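Putative gdp-fucose protein o-fucosyltransferase 1 (Caenorhabditis elegans, PDB 3ZY2) belongs to the GDP-fucose protein O-fucosyltransferase family, has the two-domain GT-B fold and carries guanosine-5'-diphosphate between its domains. Local coordinates at residues N8-F13 with P86-P91; G29-A34 with G66-Y71; L43-E48 with D127-S132; R73-Q78 with K82-T87. One frame throughout, in Å; residues are numbered along the deposited sequence.

All four contacts belong to the N-terminal half of the chain, built round a six-stranded parallel sheet. Contact 1 packs helix 77-88 against strand 10-13, and contact 4, whose centre is about 8 Å away, pairs successive turns of that helix and touches edge strand 74-75. Contact 2 lies on the opposite face of the sheet, where helix 20-37 meets the chain around helix 65-68; its centre is about 18 Å from that of contact 1. Contact 3 joins the chain beyond strand 40-42 to the end of helix 122-128. Along the sequence, contact 2 nests within contact 1 and contact 4 within contact 3, and contact 3 crosses contacts 1 and 2, so distant parts meet within one alpha/beta domain.

Contact 1: residues N8-F13 with P86-P91; sequences NGYIVF and PTVWPP
Tyr-10 and Val-12 sit two residues apart on the extended strand 10-13, so both side chains leave the same face of the sheet and meet Val-88 and Trp-89. There the chain is leaving helix 77-88: Val-88 still has helical backbone angles, whereas Trp-89 is the first residue to abandon them. The backbones themselves stay well apart, with Tyr-10 CA 9.5 Å from Val-88 CA, and the gap is bridged by side chains alone.

Two apolar touches make the contact. Val-88 CG1 approaches the Tyr-10 ring obliquely and comes to 4.4 Å from its CE1. Farther along the strand, Val-12 CG1 lies 4.3 Å from Trp-89 CH2, again at an oblique angle to the ring. With its CG anti to the backbone N (chi1 -167°), Trp-89 lays the indole toward the strand, on the face from which Val-12 projects, and its six-membered ring does the touching. Val-168 of the adjoining strand also meets this indole. The polar ends are served nearby: Tyr-10 OH bonds to Asp-6 N, and Trp-89 NE1 makes a weak bond to Lys-93 O.

Ile-11 and Phe-13 face the other way, onto helix 20-37. A central parallel strand with helices packed on both faces is the three-layer alpha/beta sandwich of a Rossmann-like domain, as in GT-B proteins.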
# COMPACT_ATOMS: atom_id res chain seq x y z
N ASN A 8 -1.81 -27.98 -1.85
CA ASN A 8 -1.11 -26.72 -2.13
C ASN A 8 -1.64 -25.54 -1.33
O ASN A 8 -1.00 -24.50 -1.25
CB ASN A 8 -1.19 -26.37 -3.62
CG ASN A 8 -0.34 -27.28 -4.50
OD1 ASN A 8 -0.35 -27.15 -5.72
ND2 ASN A 8 0.39 -28.22 -3.89
N GLY A 9 -2.83 -25.69 -0.75
CA GLY A 9 -3.38 -24.63 0.08
C GLY A 9 -4.35 -23.72 -0.65
O GLY A 9 -4.80 -24.02 -1.78
N TYR A 10 -4.67 -22.62 0.02
CA TYR A 10 -5.76 -21.71 -0.39
C TYR A 10 -5.34 -20.26 -0.42
O TYR A 10 -4.38 -19.84 0.24
CB TYR A 10 -6.95 -21.85 0.57
CG TYR A 10 -7.53 -23.23 0.53
CD1 TYR A 10 -6.96 -24.27 1.30
CD2 TYR A 10 -8.61 -23.54 -0.30
CE1 TYR A 10 -7.47 -25.56 1.24
CE2 TYR A 10 -9.11 -24.83 -0.36
CZ TYR A 10 -8.54 -25.82 0.41
OH TYR A 10 -9.07 -27.08 0.33
N ILE A 11 -6.10 -19.47 -1.18
CA ILE A 11 -6.03 -18.02 -1.14
C ILE A 11 -7.42 -17.51 -0.81
O ILE A 11 -8.39 -17.96 -1.42
CB ILE A 11 -5.58 -17.43 -2.50
CG1 ILE A 11 -4.12 -17.75 -2.79
CG2 ILE A 11 -5.80 -15.91 -2.57
CD1 ILE A 11 -3.80 -17.69 -4.28
N VAL A 12 -7.50 -16.57 0.12
CA VAL A 12 -8.77 -15.90 0.45
C VAL A 12 -8.49 -14.41 0.51
O VAL A 12 -7.39 -13.99 0.92
CB VAL A 12 -9.41 -16.43 1.77
CG1 VAL A 12 -8.50 -16.22 3.00
CG2 VAL A 12 -10.80 -15.82 1.99
N PHE A 13 -9.44 -13.60 0.04
CA PHE A 13 -9.21 -12.15 -0.01
C PHE A 13 -10.50 -11.38 0.09
O PHE A 13 -11.60 -11.93 -0.17
CB PHE A 13 -8.46 -11.74 -1.31
CG PHE A 13 -9.35 -11.66 -2.53
CD1 PHE A 13 -9.81 -12.82 -3.15
CD2 PHE A 13 -9.74 -10.40 -3.02
CE1 PHE A 13 -10.66 -12.73 -4.26
CE2 PHE A 13 -10.61 -10.31 -4.13
CZ PHE A 13 -11.05 -11.48 -4.74
N PRO A 86 -11.86 -24.81 9.67
CA PRO A 86 -11.71 -25.23 11.08
C PRO A 86 -10.47 -26.08 11.35
O PRO A 86 -9.81 -25.85 12.36
CB PRO A 86 -13.00 -26.02 11.34
CG PRO A 86 -14.00 -25.39 10.43
CD PRO A 86 -13.22 -25.07 9.17
N THR A 87 -10.15 -27.01 10.44
CA THR A 87 -8.95 -27.87 10.57
C THR A 87 -7.73 -27.40 9.78
O THR A 87 -6.59 -27.60 10.20
CB THR A 87 -9.22 -29.35 10.16
OG1 THR A 87 -9.68 -29.39 8.81
CG2 THR A 87 -10.25 -30.02 11.08
N VAL A 88 -7.96 -26.79 8.62
CA VAL A 88 -6.85 -26.34 7.78
C VAL A 88 -6.26 -25.00 8.24
O VAL A 88 -5.08 -24.75 8.04
CB VAL A 88 -7.28 -26.27 6.28
CG1 VAL A 88 -6.19 -25.59 5.41
CG2 VAL A 88 -7.60 -27.65 5.75
N TRP A 89 -7.07 -24.15 8.86
CA TRP A 89 -6.66 -22.78 9.15
C TRP A 89 -7.28 -22.22 10.43
O TRP A 89 -8.08 -21.26 10.40
CB TRP A 89 -7.04 -21.91 7.95
CG TRP A 89 -6.44 -20.55 7.90
CD1 TRP A 89 -5.12 -20.21 8.02
CD2 TRP A 89 -7.15 -19.33 7.63
NE1 TRP A 89 -4.97 -18.85 7.86
CE2 TRP A 89 -6.20 -18.28 7.63
CE3 TRP A 89 -8.50 -19.01 7.41
CZ2 TRP A 89 -6.56 -16.94 7.41
CZ3 TRP A 89 -8.86 -17.67 7.19
CH2 TRP A 89 -7.89 -16.66 7.20
N PRO A 90 -6.94 -22.82 11.57
CA PRO A 90 -7.56 -22.43 12.84
C PRO A 90 -7.11 -21.03 13.28
O PRO A 90 -6.10 -20.53 12.76
CB PRO A 90 -7.04 -23.51 13.80
CG PRO A 90 -5.76 -23.97 13.19
CD PRO A 90 -5.96 -23.91 11.72
N PRO A 91 -7.86 -20.39 14.20
CA PRO A 91 -7.53 -19.01 14.60
C PRO A 91 -6.03 -18.71 14.78
O PRO A 91 -5.57 -17.66 14.33
CB PRO A 91 -8.30 -18.84 15.90
CG PRO A 91 -9.55 -19.69 15.69
CD PRO A 91 -9.21 -20.77 14.68

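Contact 2: residues G29-A34 with G66-Y71; sequences GVLAFA and GTVAKY
Tyr-71 reaches across to helix 20-37 and presents the edge of its ring to the backbone around Leu-31 and Ala-32. The carbonyl oxygen Leu-31 O lies near the ring plane, 3.5 Å from Tyr-71 CE2, so a C-H edge rather than a face of the aromatic system meets the oxygen. Close by, Leu-31 CB is 3.9 Å from Tyr-71 CE2. The phenol end extends farther, bringing Tyr-71 OH to 3.4 Å from Ala-32 CA and 3.7 Å from its CB. A second, purely aliphatic touch lies beside the ring: Leu-31 CD2 meets Val-68 CG2 at 3.8 Å, the two side chains crossing obliquely.

Several features put these groups in place. Tyr-71 has CG anti to its nitrogen (chi1 178°), which throws the ring out from the turn that follows helix 65-68 toward Leu-31. The backbone there is held by Tyr-71 N, which bonds to Val-68 O at 2.9 Å, a turn that brings Val-68 and Tyr-71 to the same side of the chain, facing helix 20-37. Lys-35, one turn beyond Leu-31, makes a cation-pi contact with the tyrosine ring and also bonds through NZ to Tyr-71 O, so that one lysine meets both the ring and the backbone carbonyl of Tyr-71. The ring of Tyr-190 meets that of Tyr-71 as well, with the planes at about 40°.

The contact rests on the parallel sheet: Leu-31 also packs on Leu-41 of strand 40-42, and Val-68 on Val-74 of strand 74-75, placing helices 20-37 and 65-68 side by side over neighbouring strands.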
# COMPACT_ATOMS: atom_id res chain seq x y z
N GLY A 29 -7.95 -10.29 -11.92
CA GLY A 29 -6.51 -10.40 -11.61
C GLY A 29 -6.22 -11.42 -10.53
O GLY A 29 -5.23 -12.16 -10.60
N VAL A 30 -7.10 -11.51 -9.54
CA VAL A 30 -6.89 -12.50 -8.48
C VAL A 30 -7.05 -13.93 -8.98
O VAL A 30 -6.30 -14.83 -8.59
CB VAL A 30 -7.77 -12.24 -7.22
CG1 VAL A 30 -7.43 -13.28 -6.16
CG2 VAL A 30 -7.57 -10.81 -6.65
N LEU A 31 -8.02 -14.15 -9.87
CA LEU A 31 -8.18 -15.46 -10.48
C LEU A 31 -6.89 -15.90 -11.17
O LEU A 31 -6.45 -17.04 -10.98
CB LEU A 31 -9.35 -15.43 -11.46
CG LEU A 31 -10.73 -15.57 -10.81
CD1 LEU A 31 -11.82 -15.03 -11.73
CD2 LEU A 31 -11.05 -17.01 -10.45
N ALA A 32 -6.29 -14.98 -11.94
CA ALA A 32 -5.03 -15.28 -12.65
C ALA A 32 -3.90 -15.58 -11.65
O ALA A 32 -3.11 -16.53 -11.84
CB ALA A 32 -4.67 -14.14 -13.56
N PHE A 33 -3.84 -14.78 -10.59
CA PHE A 33 -2.85 -14.96 -9.52
C PHE A 33 -2.95 -16.33 -8.86
O PHE A 33 -1.93 -17.02 -8.67
CB PHE A 33 -3.02 -13.82 -8.51
CG PHE A 33 -2.12 -13.91 -7.30
CD1 PHE A 33 -0.76 -13.65 -7.40
CD2 PHE A 33 -2.65 -14.20 -6.04
CE1 PHE A 33 0.07 -13.70 -6.28
CE2 PHE A 33 -1.81 -14.25 -4.90
CZ PHE A 33 -0.46 -13.99 -5.03
N ALA A 34 -4.18 -16.75 -8.51
CA ALA A 34 -4.40 -18.05 -7.86
C ALA A 34 -3.99 -19.20 -8.77
O ALA A 34 -3.37 -20.16 -8.31
CB ALA A 34 -5.87 -18.21 -7.43
N GLY A 66 -19.69 -23.46 -11.32
CA GLY A 66 -19.25 -24.40 -12.35
C GLY A 66 -18.45 -23.76 -13.47
O GLY A 66 -17.46 -24.34 -13.95
N THR A 67 -18.84 -22.56 -13.87
CA THR A 67 -18.18 -21.88 -14.96
C THR A 67 -16.81 -21.31 -14.57
O THR A 67 -15.85 -21.47 -15.31
CB THR A 67 -19.09 -20.82 -15.57
OG1 THR A 67 -20.31 -21.45 -16.01
CG2 THR A 67 -18.43 -20.19 -16.79
N VAL A 68 -16.73 -20.69 -13.40
CA VAL A 68 -15.45 -20.14 -12.97
C VAL A 68 -14.41 -21.23 -12.71
O VAL A 68 -13.22 -21.03 -12.96
CB VAL A 68 -15.62 -19.15 -11.80
CG1 VAL A 68 -15.87 -19.86 -10.46
CG2 VAL A 68 -14.39 -18.26 -11.69
N ALA A 69 -14.89 -22.40 -12.26
CA ALA A 69 -14.03 -23.56 -12.02
C ALA A 69 -13.36 -24.06 -13.30
O ALA A 69 -12.35 -24.78 -13.23
CB ALA A 69 -14.85 -24.68 -11.38
N LYS A 70 -13.88 -23.67 -14.45
CA LYS A 70 -13.26 -24.08 -15.73
C LYS A 70 -11.98 -23.29 -15.98
O LYS A 70 -11.14 -23.67 -16.82
CB LYS A 70 -14.24 -23.92 -16.88
CG LYS A 70 -15.54 -24.70 -16.69
CD LYS A 70 -15.50 -26.05 -17.34
CE LYS A 70 -16.93 -26.59 -17.55
NZ LYS A 70 -17.80 -25.70 -18.38
N TYR A 71 -11.81 -22.21 -15.23
CA TYR A 71 -10.59 -21.44 -15.32
C TYR A 71 -9.52 -21.89 -14.32
O TYR A 71 -8.35 -22.08 -14.69
CB TYR A 71 -10.86 -19.93 -15.18
CG TYR A 71 -9.57 -19.15 -15.23
CD1 TYR A 71 -8.83 -19.07 -16.42
CD2 TYR A 71 -9.05 -18.55 -14.08
CE1 TYR A 71 -7.62 -18.39 -16.46
CE2 TYR A 71 -7.84 -17.87 -14.11
CZ TYR A 71 -7.14 -17.80 -15.30
OH TYR A 71 -5.94 -17.12 -15.32

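Contact 3: residues L43-E48 with D127-S132; sequences LPNFIE and DQIDVS
Asn-45 meets Gln-128 and Ile-129 where two connections of the Rossmann-like N-terminal domain come together: the chain running on from strand 40-42 into strand 46-48, and the Schellman motif that closes helix 122-128. In that motif Asp-130, with positive phi, is the C-prime residue, and Asp-130 N bonds to Asp-127 O at 2.8 Å.

The van der Waals contacts are loose and centre on one atom. Asn-45 ND2 lies 4.0 Å from Gln-128 CG and 4.3 Å from Ile-129 CG2, so the amide nitrogen rests against aliphatic carbon of both residues. Met-77 of helix 77-88 packs on both Asn-45 and Ile-129, while Met-56 of strand 55-57 touches Asn-45 and Gln-128.

Polar linkage passes through solvent. The side chains of Asn-45 and Gln-128 cross at about a right angle, with their amide planes 66° apart. A bend in the glutamine chain (chi2 62°) swings its amide round to the water between them. This molecule accepts two hydrogen bonds, one from Asn-45 ND2 at 3.1 Å and the other from Gln-128 NE2, also at 3.1 Å.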
# COMPACT_ATOMS: atom_id res chain seq x y z
N LEU A 43 -13.80 -18.21 -3.21
CA LEU A 43 -14.56 -17.22 -3.97
C LEU A 43 -14.99 -16.10 -3.01
O LEU A 43 -15.52 -16.36 -1.92
CB LEU A 43 -15.74 -17.89 -4.68
CG LEU A 43 -15.33 -18.87 -5.78
CD1 LEU A 43 -16.50 -19.80 -6.12
CD2 LEU A 43 -14.87 -18.12 -7.03
N PRO A 44 -14.73 -14.82 -3.37
CA PRO A 44 -15.00 -13.73 -2.44
C PRO A 44 -16.48 -13.47 -2.26
O PRO A 44 -17.28 -13.75 -3.17
CB PRO A 44 -14.38 -12.53 -3.15
CG PRO A 44 -14.50 -12.84 -4.61
CD PRO A 44 -14.28 -14.36 -4.70
N ASN A 45 -16.87 -12.96 -1.10
CA ASN A 45 -18.15 -12.26 -1.01
C ASN A 45 -17.96 -10.92 -1.69
O ASN A 45 -16.94 -10.22 -1.46
CB ASN A 45 -18.53 -12.02 0.43
CG ASN A 45 -18.93 -13.29 1.16
OD1 ASN A 45 -19.51 -14.23 0.56
ND2 ASN A 45 -18.64 -13.33 2.45
N PHE A 46 -18.90 -10.57 -2.56
CA PHE A 46 -18.92 -9.19 -3.06
C PHE A 46 -19.55 -8.25 -2.06
O PHE A 46 -20.13 -8.70 -1.09
CB PHE A 46 -19.61 -9.13 -4.43
CG PHE A 46 -18.85 -9.87 -5.49
CD1 PHE A 46 -17.71 -9.27 -6.05
CD2 PHE A 46 -19.23 -11.15 -5.91
CE1 PHE A 46 -16.95 -9.93 -7.05
CE2 PHE A 46 -18.45 -11.82 -6.92
CZ PHE A 46 -17.33 -11.19 -7.47
N ILE A 47 -19.40 -6.96 -2.28
CA ILE A 47 -19.76 -5.99 -1.27
C ILE A 47 -20.68 -4.93 -1.85
O ILE A 47 -20.40 -4.37 -2.90
CB ILE A 47 -18.48 -5.34 -0.69
CG1 ILE A 47 -17.56 -6.41 -0.08
CG2 ILE A 47 -18.86 -4.35 0.41
CD1 ILE A 47 -16.23 -5.90 0.47
N GLU A 48 -21.78 -4.67 -1.14
CA GLU A 48 -22.75 -3.62 -1.48
C GLU A 48 -22.74 -2.56 -0.41
O GLU A 48 -22.74 -2.89 0.77
CB GLU A 48 -24.15 -4.21 -1.60
CG GLU A 48 -24.37 -5.00 -2.88
CD GLU A 48 -25.76 -5.55 -2.99
OE1 GLU A 48 -26.63 -5.30 -2.11
OE2 GLU A 48 -26.03 -6.28 -3.95
N ASP A 127 -15.27 -9.79 9.70
CA ASP A 127 -16.25 -10.07 10.77
C ASP A 127 -17.31 -11.06 10.29
O ASP A 127 -17.69 -11.97 11.04
CB ASP A 127 -16.97 -8.78 11.22
CG ASP A 127 -16.20 -8.00 12.27
OD1 ASP A 127 -15.17 -8.49 12.78
OD2 ASP A 127 -16.67 -6.88 12.60
N GLN A 128 -17.77 -10.87 9.06
CA GLN A 128 -18.84 -11.69 8.47
C GLN A 128 -18.50 -13.18 8.49
O GLN A 128 -19.39 -14.02 8.66
CB GLN A 128 -19.17 -11.24 7.04
CG GLN A 128 -19.85 -12.29 6.12
CD GLN A 128 -21.21 -12.78 6.62
OE1 GLN A 128 -21.89 -12.11 7.40
NE2 GLN A 128 -21.61 -13.97 6.15
N ILE A 129 -17.22 -13.49 8.33
CA ILE A 129 -16.77 -14.87 8.36
C ILE A 129 -16.01 -15.20 9.64
O ILE A 129 -15.29 -16.20 9.72
CB ILE A 129 -15.98 -15.26 7.06
CG1 ILE A 129 -14.74 -14.38 6.86
CG2 ILE A 129 -16.92 -15.24 5.85
CD1 ILE A 129 -13.74 -14.94 5.82
N ASP A 130 -16.18 -14.34 10.66
CA ASP A 130 -15.64 -14.60 12.00
C ASP A 130 -14.13 -14.82 12.01
O ASP A 130 -13.61 -15.66 12.75
CB ASP A 130 -16.38 -15.78 12.67
CG ASP A 130 -17.87 -15.51 12.87
OD1 ASP A 130 -18.22 -14.42 13.39
OD2 ASP A 130 -18.69 -16.39 12.53
N VAL A 131 -13.42 -14.03 11.18
CA VAL A 131 -11.96 -14.11 11.06
C VAL A 131 -11.30 -12.91 11.74
O VAL A 131 -11.70 -11.77 11.50
CB VAL A 131 -11.50 -14.23 9.56
CG1 VAL A 131 -9.99 -13.96 9.40
CG2 VAL A 131 -11.86 -15.60 8.99
N SER A 132 -10.34 -13.19 12.61
CA SER A 132 -9.43 -12.19 13.14
C SER A 132 -8.01 -12.66 12.86
O SER A 132 -7.76 -13.86 12.73
CB SER A 132 -9.66 -11.95 14.63
OG SER A 132 -10.92 -11.33 14.84
O HOH W 1 -19.87 -15.62 4.17

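Contact 4: residues R73-Q78 with K82-T87; sequences RVVTMQ and KKIMPT
Gln-78 and Lys-82 lie side by side on the outer surface of helix 77-88, one turn apart and pointing the same way. Gln-78 is extended beyond CG, and the lysine, bent at chi3 and chi4, runs next to it: Gln-78 CG is 3.6 Å from Lys-82 CD, and Gln-78 NE2 lies 3.8 Å from Lys-82 CE. Lys-82 begins with CG beside its own nitrogen and anti to the carbonyl carbon (chi1 -68°), which leaves Lys-82 CG 3.5 Å from Gln-78 O. The two residues are also joined by the backbone bond from Lys-82 N to Gln-78 O, which spans 2.9 Å with an N-H...O angle of 149°.

The second pair is turned differently. Val-75, on edge strand 74-75, and Ile-84, two residues after Lys-82, reach toward each other tip to tip, and Val-75 CG1 meets Ile-84 CD1 at 4.0 Å. Ile-84 is buried and its CD1 branch meets the edge strand, whereas Gln-78 and Lys-82 are exposed. Between strand and helix stands Thr-76, the N-cap, whose OG1 bonds to Glu-79 N.

A strand leading through a capped turn into a helix that folds back on the sheet is the first half of a beta-alpha-beta crossover; here helix 77-88 leads on to the parallel strand 95-98, on the other side of strand 10-13, as expected of a Rossmann-like domain.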
# COMPACT_ATOMS: atom_id res chain seq x y z
N ARG A 73 -9.01 -23.79 -9.98
CA ARG A 73 -9.63 -24.39 -8.81
C ARG A 73 -10.18 -23.36 -7.85
O ARG A 73 -9.47 -22.42 -7.47
CB ARG A 73 -8.66 -25.28 -8.05
CG ARG A 73 -8.16 -26.43 -8.85
CD ARG A 73 -7.53 -27.51 -7.95
NE ARG A 73 -6.42 -27.01 -7.13
CZ ARG A 73 -5.23 -26.64 -7.61
NH1 ARG A 73 -4.97 -26.71 -8.90
NH2 ARG A 73 -4.30 -26.20 -6.78
N VAL A 74 -11.43 -23.56 -7.47
CA VAL A 74 -12.15 -22.66 -6.58
C VAL A 74 -12.97 -23.43 -5.55
O VAL A 74 -13.29 -24.62 -5.77
CB VAL A 74 -13.13 -21.75 -7.39
CG1 VAL A 74 -12.38 -20.80 -8.33
CG2 VAL A 74 -14.17 -22.59 -8.16
N VAL A 75 -13.26 -22.77 -4.43
CA VAL A 75 -14.27 -23.24 -3.47
C VAL A 75 -15.14 -22.06 -3.04
O VAL A 75 -14.66 -20.92 -2.98
CB VAL A 75 -13.67 -23.91 -2.20
CG1 VAL A 75 -13.13 -25.29 -2.52
CG2 VAL A 75 -12.65 -22.98 -1.50
N THR A 76 -16.40 -22.32 -2.75
CA THR A 76 -17.26 -21.26 -2.22
C THR A 76 -16.80 -20.83 -0.82
O THR A 76 -16.11 -21.59 -0.12
CB THR A 76 -18.73 -21.69 -2.12
OG1 THR A 76 -18.84 -22.82 -1.23
CG2 THR A 76 -19.29 -22.06 -3.50
N MET A 77 -17.16 -19.62 -0.43
CA MET A 77 -16.91 -19.13 0.93
C MET A 77 -17.58 -20.04 1.96
O MET A 77 -17.00 -20.31 3.02
CB MET A 77 -17.38 -17.67 1.08
CG MET A 77 -17.01 -17.06 2.44
SD MET A 77 -15.25 -16.85 2.68
CE MET A 77 -14.96 -15.50 1.55
N GLN A 78 -18.79 -20.52 1.66
CA GLN A 78 -19.52 -21.41 2.56
C GLN A 78 -18.75 -22.72 2.79
O GLN A 78 -18.59 -23.15 3.95
CB GLN A 78 -20.96 -21.67 2.08
CG GLN A 78 -21.69 -22.79 2.83
CD GLN A 78 -23.18 -22.88 2.54
OE1 GLN A 78 -23.68 -22.38 1.52
NE2 GLN A 78 -23.91 -23.53 3.44
N LYS A 82 -17.14 -23.49 6.44
CA LYS A 82 -17.76 -24.55 7.21
C LYS A 82 -16.95 -25.85 7.21
O LYS A 82 -16.90 -26.56 8.24
CB LYS A 82 -19.21 -24.75 6.75
CG LYS A 82 -20.11 -23.56 7.12
CD LYS A 82 -21.43 -23.49 6.33
CE LYS A 82 -22.42 -24.58 6.76
NZ LYS A 82 -22.69 -24.56 8.23
N LYS A 83 -16.28 -26.15 6.10
CA LYS A 83 -15.65 -27.46 5.90
C LYS A 83 -14.13 -27.49 5.90
O LYS A 83 -13.54 -28.52 6.26
CB LYS A 83 -16.16 -28.11 4.61
CG LYS A 83 -17.58 -28.63 4.69
CD LYS A 83 -17.88 -29.58 3.55
CE LYS A 83 -18.76 -30.73 4.02
NZ LYS A 83 -18.03 -31.65 4.95
N ILE A 84 -13.50 -26.37 5.54
CA ILE A 84 -12.05 -26.34 5.30
C ILE A 84 -11.29 -25.60 6.42
O ILE A 84 -10.40 -26.18 7.05
CB ILE A 84 -11.71 -25.79 3.87
CG1 ILE A 84 -12.35 -26.69 2.79
CG2 ILE A 84 -10.20 -25.70 3.66
CD1 ILE A 84 -12.38 -26.10 1.37
N MET A 85 -11.67 -24.35 6.67
CA MET A 85 -11.09 -23.49 7.71
C MET A 85 -10.85 -24.12 9.10
O MET A 85 -9.78 -23.93 9.65
CB MET A 85 -11.99 -22.25 7.88
CG MET A 85 -11.31 -21.02 8.26
SD MET A 85 -12.48 -19.71 7.88
CE MET A 85 -13.23 -19.36 9.46
N PRO A 86 -11.86 -24.81 9.67
CA PRO A 86 -11.71 -25.23 11.08
C PRO A 86 -10.47 -26.08 11.35
O PRO A 86 -9.81 -25.85 12.36
CB PRO A 86 -13.00 -26.02 11.34
CG PRO A 86 -14.00 -25.39 10.43
CD PRO A 86 -13.22 -25.07 9.17
N THR A 87 -10.15 -27.01 10.44
CA THR A 87 -8.95 -27.87 10.57
C THR A 87 -7.73 -27.40 9.78
O THR A 87 -6.59 -27.60 10.20
CB THR A 87 -9.22 -29.35 10.16
OG1 THR A 87 -9.68 -29.39 8.81
CG2 THR A 87 -10.25 -30.02 11.08